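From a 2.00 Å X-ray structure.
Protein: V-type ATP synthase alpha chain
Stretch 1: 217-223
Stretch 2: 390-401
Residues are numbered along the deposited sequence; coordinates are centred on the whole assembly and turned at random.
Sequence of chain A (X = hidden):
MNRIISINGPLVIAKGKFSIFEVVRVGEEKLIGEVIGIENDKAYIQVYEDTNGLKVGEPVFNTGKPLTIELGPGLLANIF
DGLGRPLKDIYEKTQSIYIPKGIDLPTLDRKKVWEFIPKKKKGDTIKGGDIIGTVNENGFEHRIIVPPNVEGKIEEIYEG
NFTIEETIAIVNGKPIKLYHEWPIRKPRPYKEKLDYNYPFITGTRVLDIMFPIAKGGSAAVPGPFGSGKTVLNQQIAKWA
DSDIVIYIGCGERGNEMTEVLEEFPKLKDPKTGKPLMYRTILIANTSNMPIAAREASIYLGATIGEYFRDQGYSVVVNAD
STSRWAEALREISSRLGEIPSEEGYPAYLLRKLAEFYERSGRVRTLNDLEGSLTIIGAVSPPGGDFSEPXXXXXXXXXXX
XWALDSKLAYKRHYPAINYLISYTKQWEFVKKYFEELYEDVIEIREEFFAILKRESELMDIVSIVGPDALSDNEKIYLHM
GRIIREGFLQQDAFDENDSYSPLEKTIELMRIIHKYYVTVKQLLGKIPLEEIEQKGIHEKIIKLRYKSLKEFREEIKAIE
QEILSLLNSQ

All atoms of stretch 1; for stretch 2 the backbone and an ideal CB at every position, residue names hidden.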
# COMPACT_ATOMS: atom_id res chain seq x y z
N GLY A 217 2.36 -12.37 -35.36
CA GLY A 217 2.84 -11.87 -34.09
C GLY A 217 1.71 -11.53 -33.13
O GLY A 217 0.56 -11.87 -33.38
N SER A 218 2.05 -10.88 -32.03
CA SER A 218 1.05 -10.46 -31.06
C SER A 218 1.46 -9.15 -30.41
O SER A 218 2.65 -8.84 -30.32
CB SER A 218 0.83 -11.54 -30.00
OG SER A 218 2.05 -11.89 -29.37
N ALA A 219 0.47 -8.38 -29.94
CA ALA A 219 0.73 -7.11 -29.28
C ALA A 219 -0.29 -6.86 -28.18
O ALA A 219 -1.42 -7.33 -28.25
CB ALA A 219 0.70 -5.97 -30.28
N ALA A 220 0.13 -6.11 -27.17
CA ALA A 220 -0.77 -5.69 -26.10
C ALA A 220 -1.07 -4.19 -26.22
O ALA A 220 -0.19 -3.40 -26.56
CB ALA A 220 -0.16 -5.98 -24.75
N VAL A 221 -2.32 -3.81 -25.96
CA VAL A 221 -2.72 -2.41 -25.98
C VAL A 221 -3.35 -2.01 -24.65
O VAL A 221 -4.58 -1.99 -24.52
CB VAL A 221 -3.73 -2.11 -27.12
CG1 VAL A 221 -3.92 -0.61 -27.29
CG2 VAL A 221 -3.27 -2.72 -28.43
N PRO A 222 -2.52 -1.72 -23.64
CA PRO A 222 -3.06 -1.28 -22.36
C PRO A 222 -3.22 0.24 -22.31
O PRO A 222 -2.45 0.96 -22.95
CB PRO A 222 -1.98 -1.71 -21.36
CG PRO A 222 -0.71 -1.62 -22.14
CD PRO A 222 -1.07 -1.97 -23.57
N GLY A 223 -4.22 0.70 -21.57
CA GLY A 223 -4.46 2.12 -21.41
C GLY A 223 -5.56 2.36 -20.39
O GLY A 223 -6.36 1.46 -20.12
N UNK A 390 -2.38 -8.21 -14.94
CA UNK A 390 -2.82 -8.52 -16.30
C UNK A 390 -1.88 -7.91 -17.34
O UNK A 390 -1.44 -8.60 -18.26
CB UNK A 390 -4.25 -8.02 -16.52
N UNK A 391 -1.56 -6.63 -17.18
CA UNK A 391 -0.64 -5.96 -18.09
C UNK A 391 0.74 -6.61 -18.04
O UNK A 391 1.32 -6.92 -19.08
CB UNK A 391 -0.54 -4.47 -17.75
N UNK A 392 1.26 -6.81 -16.84
CA UNK A 392 2.62 -7.33 -16.68
C UNK A 392 2.78 -8.76 -17.17
O UNK A 392 3.77 -9.08 -17.82
CB UNK A 392 3.03 -7.25 -15.21
N UNK A 393 1.81 -9.62 -16.87
CA UNK A 393 1.82 -10.98 -17.40
C UNK A 393 1.78 -11.00 -18.92
O UNK A 393 2.52 -11.75 -19.56
CB UNK A 393 0.64 -11.77 -16.84
N UNK A 394 0.91 -10.17 -19.49
CA UNK A 394 0.75 -10.08 -20.94
C UNK A 394 2.05 -9.64 -21.63
O UNK A 394 2.38 -10.14 -22.70
CB UNK A 394 -0.38 -9.10 -21.28
N UNK A 395 2.79 -8.74 -20.99
CA UNK A 395 4.04 -8.23 -21.57
C UNK A 395 5.11 -9.31 -21.70
O UNK A 395 6.04 -9.17 -22.50
CB UNK A 395 4.58 -7.08 -20.72
N UNK A 396 4.99 -10.38 -20.93
CA UNK A 396 5.95 -11.47 -21.03
C UNK A 396 5.49 -12.55 -22.00
O UNK A 396 6.14 -13.58 -22.17
CB UNK A 396 6.19 -12.08 -19.65
N UNK A 397 4.37 -12.29 -22.67
CA UNK A 397 3.81 -13.24 -23.64
C UNK A 397 3.75 -12.70 -25.07
O UNK A 397 3.83 -13.46 -26.03
CB UNK A 397 2.40 -13.65 -23.20
N UNK A 398 3.63 -11.38 -25.21
CA UNK A 398 3.42 -10.78 -26.53
C UNK A 398 4.70 -10.21 -27.15
O UNK A 398 5.72 -10.09 -26.47
CB UNK A 398 2.37 -9.67 -26.43
N UNK A 399 4.63 -9.85 -28.43
CA UNK A 399 5.80 -9.39 -29.16
C UNK A 399 5.96 -7.89 -29.23
O UNK A 399 6.99 -7.39 -29.69
CB UNK A 399 5.76 -9.95 -30.58
N UNK A 400 4.94 -7.15 -28.78
CA UNK A 400 5.01 -5.69 -28.76
C UNK A 400 4.10 -5.07 -27.71
O UNK A 400 3.05 -5.63 -27.37
CB UNK A 400 4.65 -5.13 -30.14
N UNK A 401 4.51 -3.91 -27.22
CA UNK A 401 3.69 -3.10 -26.33
C UNK A 401 3.25 -1.84 -27.06
O UNK A 401 4.08 -1.00 -27.43
CB UNK A 401 4.45 -2.75 -25.05

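Position 390 begins the visible stretch in helical geometry, with no atom of stretch 1 within 5.5 Å of its ideal CB. Stretch 1 therefore sets no preference; the residue is Val390. At 391 the CB points sideways, 4.8 Å from Pro222 CB, leaving room for a small or branched side chain with an apolar end. Thr391 fits, its CG2 lying 4.1 Å from Pro222 CB. Positions 392 and 393 are helical and out of reach, so many residues would serve; they are Gln392 and Asn393.

Position 394 points toward the strand, its ideal CB 4.7 Å from Ala220 CB. That gap suits a short side chain with a methyl beyond CB, such as valine or threonine; alanine would fit but leave it unfilled. Thr394 places CG2 3.6 Å from Ala220 CB, while OG1 turns back along the helix and donates to Val390 O at 2.6 Å, so the hydroxyl is satisfied without a partner on the strand. At 395 the CB points sideways and has no near neighbour, so contact requires a longer, apolar chain. Leu395 provides it, bringing CD2 to 4.3 Å from Ala220 CB.

Position 396 is out of reach and could take almost anything; it is Arg396. The CB of 397 points sideways and also lacks a near neighbour, so stretch 1 sets little preference and many side chains would fit. The residue, Leu397, leads its end away, but its carbonyl O accepts from a water at 3.2 Å, and Ser218 OG donates to the same water at 2.6 Å.

Position 398 points toward stretch 1, its ideal CB 3.7 Å from Ser218 OG and 4.2 Å from Ala219 CA. With extended backbone angles, a compact beta-branched residue is attractive. Val398 sets CG2 3.9 Å from Ala220 CB, beside the methyl that Thr394 also meets.

At 399 an ideal CB would lie 3.3 Å from Ser218 O, a tight approach that favours glycine, although phi and psi of -97° and -9° do not demand it. Gly399 is found, and its N donates to Ser218 O at 2.9 Å and, weakly, to Ser218 OG at 3.4 Å.

Position 400 is extended, with its CB sideways and 4.0 Å from Ala219 CB; a small apolar residue suits. Ala400 packs CB against Ala219 CB at 4.1 Å, and its O accepts from Ala220 N at 3.0 Å with nearly straight geometry.

The backbone of 401 forms a single bridge with Ala220. Its CB points away, so only a chain long enough to return can touch the strand. Leu401 does so, with CD1 3.6 Å from Pro222 CD.

Stretch 2, residues 390-401: VTQNTLRLVGAL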
# COMPACT_ATOMS: atom_id res chain seq x y z
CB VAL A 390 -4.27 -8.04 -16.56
CG1 VAL A 390 -4.73 -8.46 -17.94
CG2 VAL A 390 -5.21 -8.61 -15.51
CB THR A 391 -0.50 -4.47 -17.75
OG1 THR A 391 -1.78 -3.83 -17.79
CG2 THR A 391 0.42 -3.79 -18.76
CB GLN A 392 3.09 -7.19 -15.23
CG GLN A 392 3.36 -5.74 -14.82
CD GLN A 392 4.34 -5.05 -15.76
OE1 GLN A 392 5.32 -5.65 -16.19
NE2 GLN A 392 4.05 -3.80 -16.10
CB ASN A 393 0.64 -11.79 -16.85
CG ASN A 393 0.82 -12.20 -15.41
OD1 ASN A 393 1.93 -12.19 -14.88
ND2 ASN A 393 -0.27 -12.58 -14.76
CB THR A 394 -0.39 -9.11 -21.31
OG1 THR A 394 -1.62 -9.56 -20.70
CG2 THR A 394 -0.58 -9.04 -22.81
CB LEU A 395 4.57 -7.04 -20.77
CG LEU A 395 3.72 -5.78 -20.84
CD1 LEU A 395 4.44 -4.59 -20.22
CD2 LEU A 395 3.34 -5.49 -22.28
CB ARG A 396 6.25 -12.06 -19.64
CG ARG A 396 6.83 -11.04 -18.67
CD ARG A 396 7.68 -11.70 -17.60
NE ARG A 396 6.95 -12.74 -16.87
CZ ARG A 396 6.13 -12.50 -15.86
NH1 ARG A 396 5.92 -11.26 -15.45
NH2 ARG A 396 5.51 -13.51 -15.26
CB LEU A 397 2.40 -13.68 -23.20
CG LEU A 397 2.29 -14.47 -21.89
CD1 LEU A 397 0.82 -14.65 -21.50
CD2 LEU A 397 2.97 -15.82 -22.02
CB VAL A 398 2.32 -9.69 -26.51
CG1 VAL A 398 1.01 -10.28 -26.02
CG2 VAL A 398 2.74 -8.52 -25.61
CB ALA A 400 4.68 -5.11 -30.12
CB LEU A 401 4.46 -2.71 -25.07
CG LEU A 401 3.87 -1.62 -24.18
CD1 LEU A 401 2.49 -2.02 -23.71
CD2 LEU A 401 4.77 -1.32 -22.98
O HOH W 1 1.96 -14.32 -28.46
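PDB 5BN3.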